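Local atomic coordinates of CocE/NonD family hydrolase (Staphylococcus aureus subsp. aureus COL, PDB entry 3III), a protein that probably acts as an alpha/beta-hydrolase of the CocE/NonD family, cleaving ester or amide bonds, although its natural substrate is not established. Residues Pro92-Ile97 against Phe444-Asn449; Ala266-Gln271 against Glu336-Phe341; Gln239-Pro242 against Asp246-Lys249. All coordinates share one frame; numbering follows the deposited sequence. Where two conformers were deposited one is given.

Interaction 1. Residues Pro92-Ile97 against Phe444-Asn449; sequences PTLGTI and FNHIEN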
ATOM      1  N   PRO A  92       8.854   3.646  17.623  1.00 14.96           N
ATOM      2  CA  PRO A  92       9.881   4.656  17.371  1.00 15.09           C
ATOM      3  C   PRO A  92      10.202   4.891  15.923  1.00 13.72           C
ATOM      4  O   PRO A  92      10.654   5.993  15.558  1.00 15.85           O
ATOM      5  CB  PRO A  92      11.098   4.126  18.145  1.00 15.63           C
ATOM      6  CG  PRO A  92      10.804   2.727  18.430  1.00 16.35           C
ATOM      7  CD  PRO A  92       9.351   2.591  18.519  1.00 15.41           C
ATOM      8  N   THR A  93       9.886   3.922  15.086  1.00 12.52           N
ATOM      9  CA  THR A  93      10.256   3.945  13.671  1.00 11.29           C
ATOM     10  C   THR A  93       9.187   4.559  12.767  1.00 10.31           C
ATOM     11  O   THR A  93       9.255   4.469  11.539  1.00  9.94           O
ATOM     12  CB  THR A  93      10.497   2.525  13.227  1.00 12.49           C
ATOM     13  OG1 THR A  93       9.307   1.742  13.459  1.00 13.53           O
ATOM     14  CG2 THR A  93      11.724   1.886  13.970  1.00  9.27           C
ATOM     15  N   LEU A  94       8.124   5.105  13.354  1.00 12.39           N
ATOM     16  CA  LEU A  94       7.051   5.772  12.583  1.00 12.87           C
ATOM     17  C   LEU A  94       7.475   7.008  11.820  1.00 12.60           C
ATOM     18  O   LEU A  94       6.798   7.400  10.864  1.00 13.26           O
ATOM     19  CB  LEU A  94       5.858   6.145  13.466  1.00 14.53           C
ATOM     20  CG  LEU A  94       4.821   5.056  13.678  1.00 15.60           C
ATOM     21  CD1 LEU A  94       3.790   5.594  14.681  1.00 22.68           C
ATOM     22  CD2 LEU A  94       4.181   4.632  12.337  1.00 22.13           C
ATOM     23  N   GLY A  95       8.571   7.625  12.257  1.00 11.22           N
ATOM     24  CA  GLY A  95       9.114   8.765  11.572  1.00 12.16           C
ATOM     25  C   GLY A  95       8.509  10.078  12.076  1.00 13.31           C
ATOM     26  O   GLY A  95       7.846  10.100  13.115  1.00 11.91           O
ATOM     27  N   THR A  96       8.704  11.136  11.323  1.00 12.02           N
ATOM     28  CA  THR A  96       8.224  12.451  11.763  1.00 13.23           C
ATOM     29  C   THR A  96       6.956  12.818  11.084  1.00 11.91           C
ATOM     30  O   THR A  96       6.896  12.947   9.851  1.00 10.73           O
ATOM     31  CB  THR A  96       9.279  13.503  11.489  1.00 15.06           C
ATOM     32  OG1 THR A  96      10.456  13.112  12.238  1.00 19.03           O
ATOM     33  CG2 THR A  96       8.740  14.934  11.935  1.00 11.70           C
ATOM     34  N   ILE A  97       5.922  13.009  11.898  1.00 12.51           N
ATOM     35  CA  ILE A  97       4.550  13.105  11.380  1.00 11.46           C
ATOM     36  C   ILE A  97       3.889  14.376  11.959  1.00 12.44           C
ATOM     37  O   ILE A  97       3.238  14.324  12.976  1.00 11.69           O
ATOM     38  CB  ILE A  97       3.743  11.887  11.733  1.00 12.27           C
ATOM     39  CG1 ILE A  97       4.391  10.580  11.211  1.00 10.93           C
ATOM     40  CG2 ILE A  97       2.304  11.954  11.129  1.00 10.37           C
ATOM     41  CD1 ILE A  97       3.600   9.316  11.706  1.00 12.77           C
ATOM     42  N   PHE A 444       8.241  -3.217   5.490  1.00  6.99           N
ATOM     43  CA  PHE A 444       6.947  -3.265   6.237  1.00  6.56           C
ATOM     44  C   PHE A 444       7.122  -3.945   7.624  1.00  6.34           C
ATOM     45  O   PHE A 444       7.820  -4.946   7.747  1.00  8.51           O
ATOM     46  CB  PHE A 444       5.924  -3.998   5.413  1.00  6.44           C
ATOM     47  CG  PHE A 444       4.537  -3.947   5.991  1.00  5.32           C
ATOM     48  CD1 PHE A 444       3.979  -5.086   6.495  1.00  7.23           C
ATOM     49  CD2 PHE A 444       3.826  -2.766   6.025  1.00  6.00           C
ATOM     50  CE1 PHE A 444       2.668  -5.065   7.003  1.00  7.67           C
ATOM     51  CE2 PHE A 444       2.567  -2.720   6.539  1.00  6.20           C
ATOM     52  CZ  PHE A 444       2.007  -3.882   7.062  1.00  5.99           C
ATOM     53  N   ASN A 445       6.472  -3.470   8.671  1.00  7.17           N
ATOM     54  CA  ASN A 445       5.683  -2.263   8.737  1.00  6.90           C
ATOM     55  C   ASN A 445       6.516  -1.260   9.549  1.00  7.60           C
ATOM     56  O   ASN A 445       6.664  -1.377  10.801  1.00  7.53           O
ATOM     57  CB  ASN A 445       4.294  -2.620   9.377  1.00  7.73           C
ATOM     58  CG  ASN A 445       3.348  -1.456   9.439  1.00  8.15           C
ATOM     59  OD1 ASN A 445       3.754  -0.329   9.111  1.00  7.92           O
ATOM     60  ND2 ASN A 445       2.098  -1.677   9.915  1.00  4.62           N
ATOM     61  N   HIS A 446       7.058  -0.255   8.844  1.00  7.66           N
ATOM     62  CA  HIS A 446       8.015   0.718   9.422  1.00  8.34           C
ATOM     63  C   HIS A 446       9.186   0.034  10.141  1.00  8.96           C
ATOM     64  O   HIS A 446       9.554   0.425  11.232  1.00  9.83           O
ATOM     65  CB  HIS A 446       7.323   1.721  10.357  1.00  8.27           C
ATOM     66  CG  HIS A 446       6.409   2.657   9.628  1.00  9.55           C
ATOM     67  ND1 HIS A 446       5.204   2.242   9.106  1.00  5.61           N
ATOM     68  CD2 HIS A 446       6.547   3.957   9.289  1.00  8.94           C
ATOM     69  CE1 HIS A 446       4.650   3.257   8.463  1.00 11.35           C
ATOM     70  NE2 HIS A 446       5.443   4.313   8.561  1.00  7.78           N
ATOM     71  N   ILE A 447       9.702  -1.035   9.552  1.00  8.17           N
ATOM     72  CA  ILE A 447      10.946  -1.628  10.042  1.00  7.86           C
ATOM     73  C   ILE A 447      12.115  -0.994   9.294  1.00  7.33           C
ATOM     74  O   ILE A 447      11.939  -0.461   8.216  1.00  6.83           O
ATOM     75  CB  ILE A 447      10.989  -3.185   9.936  1.00  7.28           C
ATOM     76  CG1 ILE A 447      11.011  -3.676   8.464  1.00  7.54           C
ATOM     77  CG2 ILE A 447       9.813  -3.774  10.748  1.00  8.41           C
ATOM     78  CD1 ILE A 447      11.197  -5.286   8.374  1.00  5.47           C
ATOM     79  N   GLU A 448      13.260  -0.940   9.948  1.00  8.07           N
ATOM     80  CA  GLU A 448      14.465  -0.327   9.341  1.00  8.77           C
ATOM     81  C   GLU A 448      15.528  -1.346   8.961  1.00  9.84           C
ATOM     82  O   GLU A 448      16.526  -0.978   8.321  1.00 10.71           O
ATOM     83  CB  GLU A 448      15.036   0.741  10.268  1.00  9.50           C
ATOM     84  CG  GLU A 448      13.988   1.845  10.529  1.00  8.56           C
ATOM     85  CD  GLU A 448      14.500   3.056  11.254  1.00 11.22           C
ATOM     86  OE1 GLU A 448      15.665   3.077  11.741  1.00  9.46           O
ATOM     87  OE2 GLU A 448      13.702   4.036  11.353  1.00 12.41           O
ATOM     88  N   ASN A 449      15.314  -2.606   9.333  1.00  9.41           N
ATOM     89  CA  ASN A 449      16.241  -3.717   8.931  1.00  9.17           C
ATOM     90  C   ASN A 449      15.678  -4.570   7.814  1.00  9.04           C
ATOM     91  O   ASN A 449      15.913  -5.779   7.769  1.00  9.84           O
ATOM     92  CB  ASN A 449      16.567  -4.614  10.152  1.00 10.55           C
ATOM     93  CG  ASN A 449      15.333  -5.365  10.689  1.00 12.93           C
ATOM     94  OD1 ASN A 449      14.208  -4.917  10.520  1.00  7.82           O
ATOM     95  ND2 ASN A 449      15.561  -6.556  11.259  1.00 13.31           N
TER
HETATM   96  O   HOH W   1       5.285   7.162   8.772  1.00  7.99           O

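Interaction 2. Residues Ala266-Gln271 against Glu336-Phe341; sequences ASWSTQ and EVRDQF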
ATOM      1  N   ALA A 266       2.834   5.277  -4.396  1.00  8.22           N
ATOM      2  CA  ALA A 266       3.311   3.937  -4.012  1.00  8.61           C
ATOM      3  C   ALA A 266       4.640   4.060  -3.273  1.00  9.84           C
ATOM      4  O   ALA A 266       5.371   5.044  -3.457  1.00 10.47           O
ATOM      5  CB  ALA A 266       3.514   3.037  -5.249  1.00  7.97           C
ATOM      6  N   SER A 267       4.987   3.056  -2.478  1.00  9.33           N
ATOM      7  CA  SER A 267       6.243   3.099  -1.757  1.00  9.04           C
ATOM      8  C   SER A 267       6.908   1.745  -1.845  1.00  8.76           C
ATOM      9  O   SER A 267       6.263   0.726  -1.669  1.00  9.17           O
ATOM     10  CB  SER A 267       6.032   3.479  -0.309  1.00 10.46           C
ATOM     11  OG  SER A 267       7.255   3.581   0.387  1.00 12.82           O
ATOM     12  N   TRP A 268       8.215   1.747  -2.084  1.00  7.77           N
ATOM     13  CA  TRP A 268       9.004   0.541  -1.964  1.00  8.80           C
ATOM     14  C   TRP A 268       8.965  -0.039  -0.519  1.00  8.93           C
ATOM     15  O   TRP A 268       9.313  -1.199  -0.325  1.00  9.93           O
ATOM     16  CB  TRP A 268      10.457   0.818  -2.324  1.00  8.21           C
ATOM     17  CG  TRP A 268      10.699   1.609  -3.544  1.00  7.62           C
ATOM     18  CD1 TRP A 268      11.515   2.686  -3.649  1.00  8.85           C
ATOM     19  CD2 TRP A 268      10.220   1.329  -4.877  1.00  5.75           C
ATOM     20  NE1 TRP A 268      11.580   3.103  -4.959  1.00  9.94           N
ATOM     21  CE2 TRP A 268      10.785   2.295  -5.731  1.00  7.17           C
ATOM     22  CE3 TRP A 268       9.364   0.366  -5.421  1.00  8.20           C
ATOM     23  CZ2 TRP A 268      10.555   2.311  -7.106  1.00  7.68           C
ATOM     24  CZ3 TRP A 268       9.128   0.377  -6.805  1.00  8.30           C
ATOM     25  CH2 TRP A 268       9.742   1.346  -7.628  1.00  7.25           C
ATOM     26  N   SER A 269       8.601   0.764   0.464  1.00  8.72           N
ATOM     27  CA  SER A 269       8.696   0.411   1.897  1.00  9.00           C
ATOM     28  C   SER A 269       7.431  -0.316   2.507  1.00  9.44           C
ATOM     29  O   SER A 269       7.381  -0.587   3.725  1.00  8.61           O
ATOM     30  CB  SER A 269       8.885   1.687   2.688  1.00  9.79           C
ATOM     31  OG  SER A 269       9.809   2.603   2.056  1.00 11.75           O
ATOM     32  N   THR A 270       6.447  -0.597   1.659  0.55  9.44           N
ATOM     33  CA  THR A 270       5.144  -1.119   2.121  0.55  9.16           C
ATOM     34  C   THR A 270       4.800  -2.460   1.410  0.55  9.72           C
ATOM     35  O   THR A 270       3.618  -2.832   1.193  0.55  9.25           O
ATOM     36  CB  THR A 270       4.078  -0.048   1.949  0.55 10.79           C
ATOM     37  OG1 THR A 270       3.860   0.192   0.554  0.55 11.57           O
ATOM     38  CG2 THR A 270       4.497   1.270   2.608  0.55  7.47           C
ATOM     39  N   GLN A 271       5.849  -3.204   1.066  1.00  8.35           N
ATOM     40  CA  GLN A 271       5.676  -4.525   0.405  1.00  9.08           C
ATOM     41  C   GLN A 271       5.072  -5.447   1.422  1.00  8.70           C
ATOM     42  O   GLN A 271       5.602  -5.578   2.546  1.00 11.22           O
ATOM     43  CB  GLN A 271       7.002  -5.057  -0.122  1.00  8.52           C
ATOM     44  CG  GLN A 271       7.635  -4.209  -1.201  1.00  9.18           C
ATOM     45  CD  GLN A 271       9.024  -4.748  -1.605  1.00 10.27           C
ATOM     46  OE1 GLN A 271       9.190  -5.946  -1.853  1.00  9.94           O
ATOM     47  NE2 GLN A 271      10.030  -3.890  -1.547  1.00 12.13           N
ATOM     48  N   GLU A 336      12.009   7.004  -6.532  1.00  8.57           N
ATOM     49  CA  GLU A 336      13.324   6.909  -5.860  1.00  8.75           C
ATOM     50  C   GLU A 336      14.089   5.676  -6.301  1.00  8.39           C
ATOM     51  O   GLU A 336      13.553   4.569  -6.287  1.00  7.58           O
ATOM     52  CB  GLU A 336      13.184   6.890  -4.307  1.00  9.07           C
ATOM     53  CG  GLU A 336      14.523   6.896  -3.639  1.00  9.67           C
ATOM     54  CD  GLU A 336      14.492   7.010  -2.145  1.00 12.56           C
ATOM     55  OE1 GLU A 336      13.397   6.978  -1.530  1.00  9.30           O
ATOM     56  OE2 GLU A 336      15.609   7.121  -1.619  1.00 11.58           O
ATOM     57  N   VAL A 337      15.352   5.860  -6.662  1.00  8.67           N
ATOM     58  CA  VAL A 337      16.287   4.748  -6.772  1.00  7.47           C
ATOM     59  C   VAL A 337      17.045   4.664  -5.430  1.00  6.58           C
ATOM     60  O   VAL A 337      17.878   5.513  -5.110  1.00  5.99           O
ATOM     61  CB  VAL A 337      17.269   4.953  -7.901  1.00  7.45           C
ATOM     62  CG1 VAL A 337      18.193   3.696  -8.030  1.00  7.26           C
ATOM     63  CG2 VAL A 337      16.490   5.135  -9.244  1.00  8.61           C
ATOM     64  N   ARG A 338      16.733   3.668  -4.612  1.00  6.46           N
ATOM     65  CA  ARG A 338      17.277   3.609  -3.250  1.00  6.91           C
ATOM     66  C   ARG A 338      18.733   3.134  -3.354  1.00  7.78           C
ATOM     67  O   ARG A 338      18.998   2.180  -4.046  1.00  6.69           O
ATOM     68  CB  ARG A 338      16.518   2.607  -2.407  1.00  6.86           C
ATOM     69  CG  ARG A 338      15.074   2.936  -2.223  1.00  6.65           C
ATOM     70  CD  ARG A 338      14.310   1.834  -1.503  1.00  7.19           C
ATOM     71  NE  ARG A 338      14.416   0.604  -2.272  1.00  7.70           N
ATOM     72  CZ  ARG A 338      13.974  -0.590  -1.873  1.00 10.52           C
ATOM     73  NH1 ARG A 338      13.294  -0.745  -0.728  1.00  8.76           N
ATOM     74  NH2 ARG A 338      14.156  -1.641  -2.672  1.00  9.46           N
ATOM     75  N   ASP A 339      19.641   3.744  -2.609  1.00  6.80           N
ATOM     76  CA  ASP A 339      21.013   3.254  -2.499  1.00  7.66           C
ATOM     77  C   ASP A 339      21.276   2.640  -1.088  1.00  8.15           C
ATOM     78  O   ASP A 339      21.755   1.485  -0.985  1.00  7.16           O
ATOM     79  CB  ASP A 339      21.992   4.395  -2.724  1.00  8.08           C
ATOM     80  CG  ASP A 339      23.458   3.928  -2.559  1.00 11.45           C
ATOM     81  OD1 ASP A 339      23.742   2.714  -2.750  1.00  9.76           O
ATOM     82  OD2 ASP A 339      24.285   4.766  -2.220  1.00 12.53           O
ATOM     83  N   GLN A 340      20.970   3.420  -0.044  1.00  7.52           N
ATOM     84  CA  GLN A 340      21.000   2.979   1.345  1.00  9.04           C
ATOM     85  C   GLN A 340      19.725   3.496   2.048  1.00  8.54           C
ATOM     86  O   GLN A 340      18.884   4.175   1.427  1.00  7.26           O
ATOM     87  CB  GLN A 340      22.259   3.473   2.094  1.00  9.99           C
ATOM     88  CG  GLN A 340      23.605   3.023   1.565  1.00 13.61           C
ATOM     89  CD  GLN A 340      24.267   1.866   2.371  1.00 21.62           C
ATOM     90  OE1 GLN A 340      24.020   1.664   3.603  1.00 23.64           O
ATOM     91  NE2 GLN A 340      25.125   1.080   1.671  1.00 21.62           N
ATOM     92  N   PHE A 341      19.617   3.212   3.343  1.00  7.94           N
ATOM     93  CA  PHE A 341      18.466   3.617   4.171  1.00  7.67           C
ATOM     94  C   PHE A 341      18.409   5.138   4.108  1.00  8.33           C
ATOM     95  O   PHE A 341      19.379   5.836   4.522  1.00  8.04           O
ATOM     96  CB  PHE A 341      18.647   3.099   5.630  1.00  7.79           C
ATOM     97  CG  PHE A 341      17.600   3.575   6.584  1.00  5.96           C
ATOM     98  CD1 PHE A 341      16.440   2.874   6.772  1.00  7.57           C
ATOM     99  CD2 PHE A 341      17.779   4.756   7.267  1.00  9.67           C
ATOM    100  CE1 PHE A 341      15.433   3.343   7.628  1.00  9.43           C
ATOM    101  CE2 PHE A 341      16.780   5.261   8.115  1.00  9.84           C
ATOM    102  CZ  PHE A 341      15.613   4.528   8.322  1.00  9.05           C
TER
HETATM  103  O   HOH W   2      12.231   1.142   1.202  1.00 11.29           O

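Interaction 3. Residues Gln239-Pro242 against Asp246-Lys249; sequences QEHP and DFWK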
ATOM      1  N   GLN A 239     -10.455 -17.692   7.122  1.00  9.06           N
ATOM      2  CA  GLN A 239     -10.472 -19.115   7.353  1.00  8.88           C
ATOM      3  C   GLN A 239     -11.216 -19.853   6.231  1.00  8.31           C
ATOM      4  O   GLN A 239     -10.799 -20.884   5.780  1.00  8.09           O
ATOM      5  CB  GLN A 239     -11.285 -19.420   8.623  1.00 10.92           C
ATOM      6  CG  GLN A 239     -10.664 -19.054   9.930  1.00 14.09           C
ATOM      7  CD  GLN A 239      -9.546 -19.973  10.257  1.00 21.02           C
ATOM      8  OE1 GLN A 239      -9.754 -21.077  10.802  1.00 22.98           O
ATOM      9  NE2 GLN A 239      -8.329 -19.541   9.903  1.00 19.98           N
ATOM     10  N   GLU A 240     -12.407 -19.383   5.887  1.00  6.53           N
ATOM     11  CA  GLU A 240     -13.305 -20.164   5.059  1.00  7.15           C
ATOM     12  C   GLU A 240     -13.249 -19.859   3.562  1.00  6.20           C
ATOM     13  O   GLU A 240     -13.917 -20.545   2.769  1.00  5.97           O
ATOM     14  CB  GLU A 240     -14.765 -20.061   5.611  1.00  7.43           C
ATOM     15  CG  GLU A 240     -15.408 -18.749   5.315  1.00  9.61           C
ATOM     16  CD  GLU A 240     -16.586 -18.370   6.221  1.00 11.73           C
ATOM     17  OE1 GLU A 240     -17.209 -17.312   5.909  1.00 16.43           O
ATOM     18  OE2 GLU A 240     -16.845 -19.053   7.216  1.00  7.06           O
ATOM     19  N   HIS A 241     -12.432 -18.890   3.164  1.00  6.64           N
ATOM     20  CA  HIS A 241     -12.227 -18.560   1.749  1.00  6.83           C
ATOM     21  C   HIS A 241     -10.715 -18.591   1.418  1.00  5.93           C
ATOM     22  O   HIS A 241     -10.075 -17.537   1.221  1.00  6.01           O
ATOM     23  CB  HIS A 241     -12.829 -17.207   1.437  1.00  6.20           C
ATOM     24  CG  HIS A 241     -14.335 -17.167   1.571  1.00  6.91           C
ATOM     25  ND1 HIS A 241     -15.173 -17.743   0.654  1.00  8.85           N
ATOM     26  CD2 HIS A 241     -15.141 -16.611   2.509  1.00  9.71           C
ATOM     27  CE1 HIS A 241     -16.430 -17.562   1.021  1.00 10.15           C
ATOM     28  NE2 HIS A 241     -16.444 -16.864   2.138  1.00  9.31           N
ATOM     29  N   PRO A 242     -10.137 -19.786   1.378  1.00  6.12           N
ATOM     30  CA  PRO A 242      -8.671 -19.885   1.155  1.00  5.52           C
ATOM     31  C   PRO A 242      -8.211 -19.599  -0.306  1.00  5.75           C
ATOM     32  O   PRO A 242      -7.008 -19.441  -0.586  1.00  7.24           O
ATOM     33  CB  PRO A 242      -8.371 -21.319   1.567  1.00  5.25           C
ATOM     34  CG  PRO A 242      -9.623 -22.050   1.324  1.00  6.82           C
ATOM     35  CD  PRO A 242     -10.709 -21.088   1.785  1.00  6.15           C
ATOM     36  N   ASP A 246     -15.762 -16.331  -5.292  1.00  9.82           N
ATOM     37  CA  ASP A 246     -16.690 -15.223  -5.506  1.00 12.32           C
ATOM     38  C   ASP A 246     -16.625 -14.186  -4.375  1.00 10.80           C
ATOM     39  O   ASP A 246     -16.791 -12.984  -4.605  1.00 11.21           O
ATOM     40  CB  ASP A 246     -18.152 -15.732  -5.591  1.00 12.71           C
ATOM     41  CG  ASP A 246     -18.421 -16.549  -6.855  1.00 19.59           C
ATOM     42  OD1 ASP A 246     -17.541 -16.552  -7.751  1.00 24.92           O
ATOM     43  OD2 ASP A 246     -19.523 -17.175  -6.968  1.00 24.48           O
ATOM     44  N   PHE A 247     -16.467 -14.656  -3.140  1.00  9.58           N
ATOM     45  CA  PHE A 247     -16.273 -13.745  -1.997  1.00  8.55           C
ATOM     46  C   PHE A 247     -15.141 -12.733  -2.212  1.00  9.13           C
ATOM     47  O   PHE A 247     -15.362 -11.497  -2.120  1.00 10.16           O
ATOM     48  CB  PHE A 247     -16.021 -14.539  -0.705  1.00  8.75           C
ATOM     49  CG  PHE A 247     -15.780 -13.651   0.479  1.00  6.97           C
ATOM     50  CD1 PHE A 247     -16.858 -13.143   1.199  1.00  9.94           C
ATOM     51  CD2 PHE A 247     -14.493 -13.269   0.830  1.00  7.06           C
ATOM     52  CE1 PHE A 247     -16.652 -12.301   2.263  1.00 10.72           C
ATOM     53  CE2 PHE A 247     -14.277 -12.422   1.888  1.00  9.21           C
ATOM     54  CZ  PHE A 247     -15.365 -11.934   2.612  1.00 11.65           C
ATOM     55  N   TRP A 248     -13.946 -13.237  -2.486  1.00  8.18           N
ATOM     56  CA  TRP A 248     -12.786 -12.372  -2.656  1.00  8.77           C
ATOM     57  C   TRP A 248     -12.798 -11.576  -3.953  1.00  9.70           C
ATOM     58  O   TRP A 248     -12.222 -10.494  -3.984  1.00  8.95           O
ATOM     59  CB  TRP A 248     -11.465 -13.147  -2.538  1.00  8.31           C
ATOM     60  CG  TRP A 248     -11.140 -13.587  -1.119  1.00  5.83           C
ATOM     61  CD1 TRP A 248     -10.998 -14.872  -0.664  1.00  7.31           C
ATOM     62  CD2 TRP A 248     -10.993 -12.754   0.026  1.00  5.19           C
ATOM     63  NE1 TRP A 248     -10.670 -14.863   0.672  1.00  2.96           N
ATOM     64  CE2 TRP A 248     -10.681 -13.579   1.115  1.00  3.99           C
ATOM     65  CE3 TRP A 248     -11.017 -11.369   0.227  1.00  6.58           C
ATOM     66  CZ2 TRP A 248     -10.437 -13.062   2.416  1.00  5.89           C
ATOM     67  CZ3 TRP A 248     -10.791 -10.873   1.505  1.00  7.37           C
ATOM     68  CH2 TRP A 248     -10.547 -11.724   2.583  1.00  2.62           C
ATOM     69  N   LYS A 249     -13.424 -12.105  -5.023  1.00  9.81           N
ATOM     70  CA  LYS A 249     -13.550 -11.332  -6.260  1.00 10.67           C
ATOM     71  C   LYS A 249     -14.316 -10.032  -6.038  1.00 10.23           C
ATOM     72  O   LYS A 249     -14.037  -9.037  -6.678  1.00  9.44           O
ATOM     73  CB  LYS A 249     -14.205 -12.167  -7.387  1.00 12.32           C
ATOM     74  CG  LYS A 249     -13.288 -13.284  -7.929  1.00 14.67           C
ATOM     75  CD  LYS A 249     -13.993 -14.316  -8.831  1.00 17.48           C
ATOM     76  CE  LYS A 249     -12.998 -15.373  -9.284  1.00 16.61           C
ATOM     77  NZ  LYS A 249     -13.631 -16.318 -10.213  1.00 18.44           N
TER

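Interaction 1. Residues Pro92-Ile97 against Phe444-Asn449
Thr93, in the loop after helix 87-90, meets a G1 beta bulge at His446 and Ile447, where strand 447-458 begins. His446 has left-handed backbone angles in this bulge, and the peptide bond just before Asn445 is cis. Thr93 OG1 donates to His446 O over 2.6 Å, lying in the carbonyl plane with a C=O...donor angle of 155°. The threonine torsion (chi1 58°) tucks OG1 between its own backbone N and carbonyl carbon and leaves CG2 to run alongside Glu448, 3.9 Å from Glu448 OE2. That carboxylate is held chiefly by a salt bridge to Lys298, whose NZ also bonds Thr93 O; His446 O has a second partner in Ser523 OG.

The imidazole is pinned at both nitrogens. His446 ND1 donates in the ring plane to Asn445 OD1, 3.0 Å away, while a water placed 2.9 Å from His446 NE2 donates a hydrogen bond to Leu94 O. Over one face lies a methyl group: Leu94 CD2 sits 3.9 Å from the His446 ring centroid, only 7° off the ring normal, a CH-pi contact. Trp300 of helix 299-304 also meets this ring, with the planes nearly parallel, and touches Leu94. The two bonds and the methyl over the face together restrict rotation of the ring. The side chain of Leu94 is about 6 Å from a bound palmitic acid. Here a loop of the probable alpha/beta-hydrolase region docks on a G1 beta bulge of the C-terminal non-catalytic domain.

Interaction 2. Residues Ala266-Gln271 against Glu336-Phe341
The indole of Trp268 presents its pyrrole edge to the backbone of Glu336, while the guanidinium of Arg338 has Trp268 CB over one face and a water at its edge. Ring and guanidinium planes are 44° apart, so the two groups are not stacked; the arginine instead leans over the root of the tryptophan. Trp268 CB lies 3.6 Å from Arg338 NH1, offset toward the rim of the guanidinium, and Arg338 CD comes within 3.6 Å of Trp268 CD1. A bend at chi3 (-59°) turns the end of the otherwise extended arginine back across that spot.

At the edge, Trp268 NE1 donates to Glu336 O over 2.8 Å. The bond is somewhat bent, with an N-H...acceptor angle of 151°, and the oxygen is tilted out of the indole plane. The water bridges the segments a second time: it accepts a hydrogen bond from Arg338 NH1 at 2.9 Å and donates one to Ser269 OG at 3.0 Å. Within 266-271, an ST turn shapes the backbone, with Ser269 N donating to Ser267 OG, and Gln271 NE2 returns to Trp268 O. The buried charges are answered elsewhere: Arg338 NH2 bonds Thr501 OG1 and Val452 O, and Glu336 is held by Arg297 and by Gly296 N.

Strands 262-267 and 333-338 are not neighbours in the large mixed sheet, because strand 290-295 runs between them, and Trp268 crosses over that strand near its C-terminal end, touching Val294. Strand 490-503 packs from the C-terminal region through Pro498 on Trp268 and Ser499 on Arg338, while helix 275-284 lies against Ala266 and Thr270.

Interaction 3. Residues Gln239-Pro242 against Asp246-Lys249
His241, Phe247 and Trp248 form an aromatic cluster at the junction of two consecutive helices, where helix 234-240 ends and, after a short turn, helix 246-249 begins. His241 is the first residue to leave helical backbone angles, and its side chain points toward helix 246-249.

Ring contacts carry most of it. The imidazole lies almost parallel to the phenyl ring of Phe247, their planes 7° apart and their centroids separated by 4.4 Å, an offset stack. The slip brings His241 CD2 over the rim of the phenyl face, 3.6 Å from Phe247 CG, and leaves Phe247 CB over the centre of the imidazole, 3.5 Å from its centroid, as a CH-pi contact. Phe247 can offer both CB and ring because CG stands trans to the backbone N (chi1 178°). With Trp248 the histidine makes a different pair: its edge is directed at the indole face in an offset edge-to-face arrangement, planes 81° apart. The two helix residues are also in touch with each other, Phe247 CE2 lying over the indole. Tyr199 and Met198 of helix 198-203 pack on Trp248 as well.

Polar contacts fix the cluster at two points. The imidazole is oriented by a hydrogen bond from His241 ND1 to Asp245 OD2 in the connecting turn, and the other oxygen of that carboxylate accepts from Trp248 N; the paired acid probably favours a polarised imidazole. The second point joins indole to backbone: Trp248 NE1 donates over 2.8 Å to a lone pair of His241 O, which lies in the indole plane, while the same NE1 is 3.3 Å from His241 CB.

Interactions 1 and 2 lie side by side where the two family regions of the chain meet, with centres 13 Å apart. They touch directly: Phe444 CB is 3.3 Å from Gln271 O, and Glu448 CD is 3.5 Å from Phe341 CZ. Each also draws on the segment following strand 290-295, interaction 1 through Lys298 and interaction 2 through Arg297. The bound palmitic acid is near interaction 1, at Leu94. Interaction 3 is remote, its centre about 32 Å from that of interaction 1 and about 31 Å from that of interaction 2, on the opposite side of the chain's centre from the latter. It is a local corner that precedes strand 262-267 in sequence.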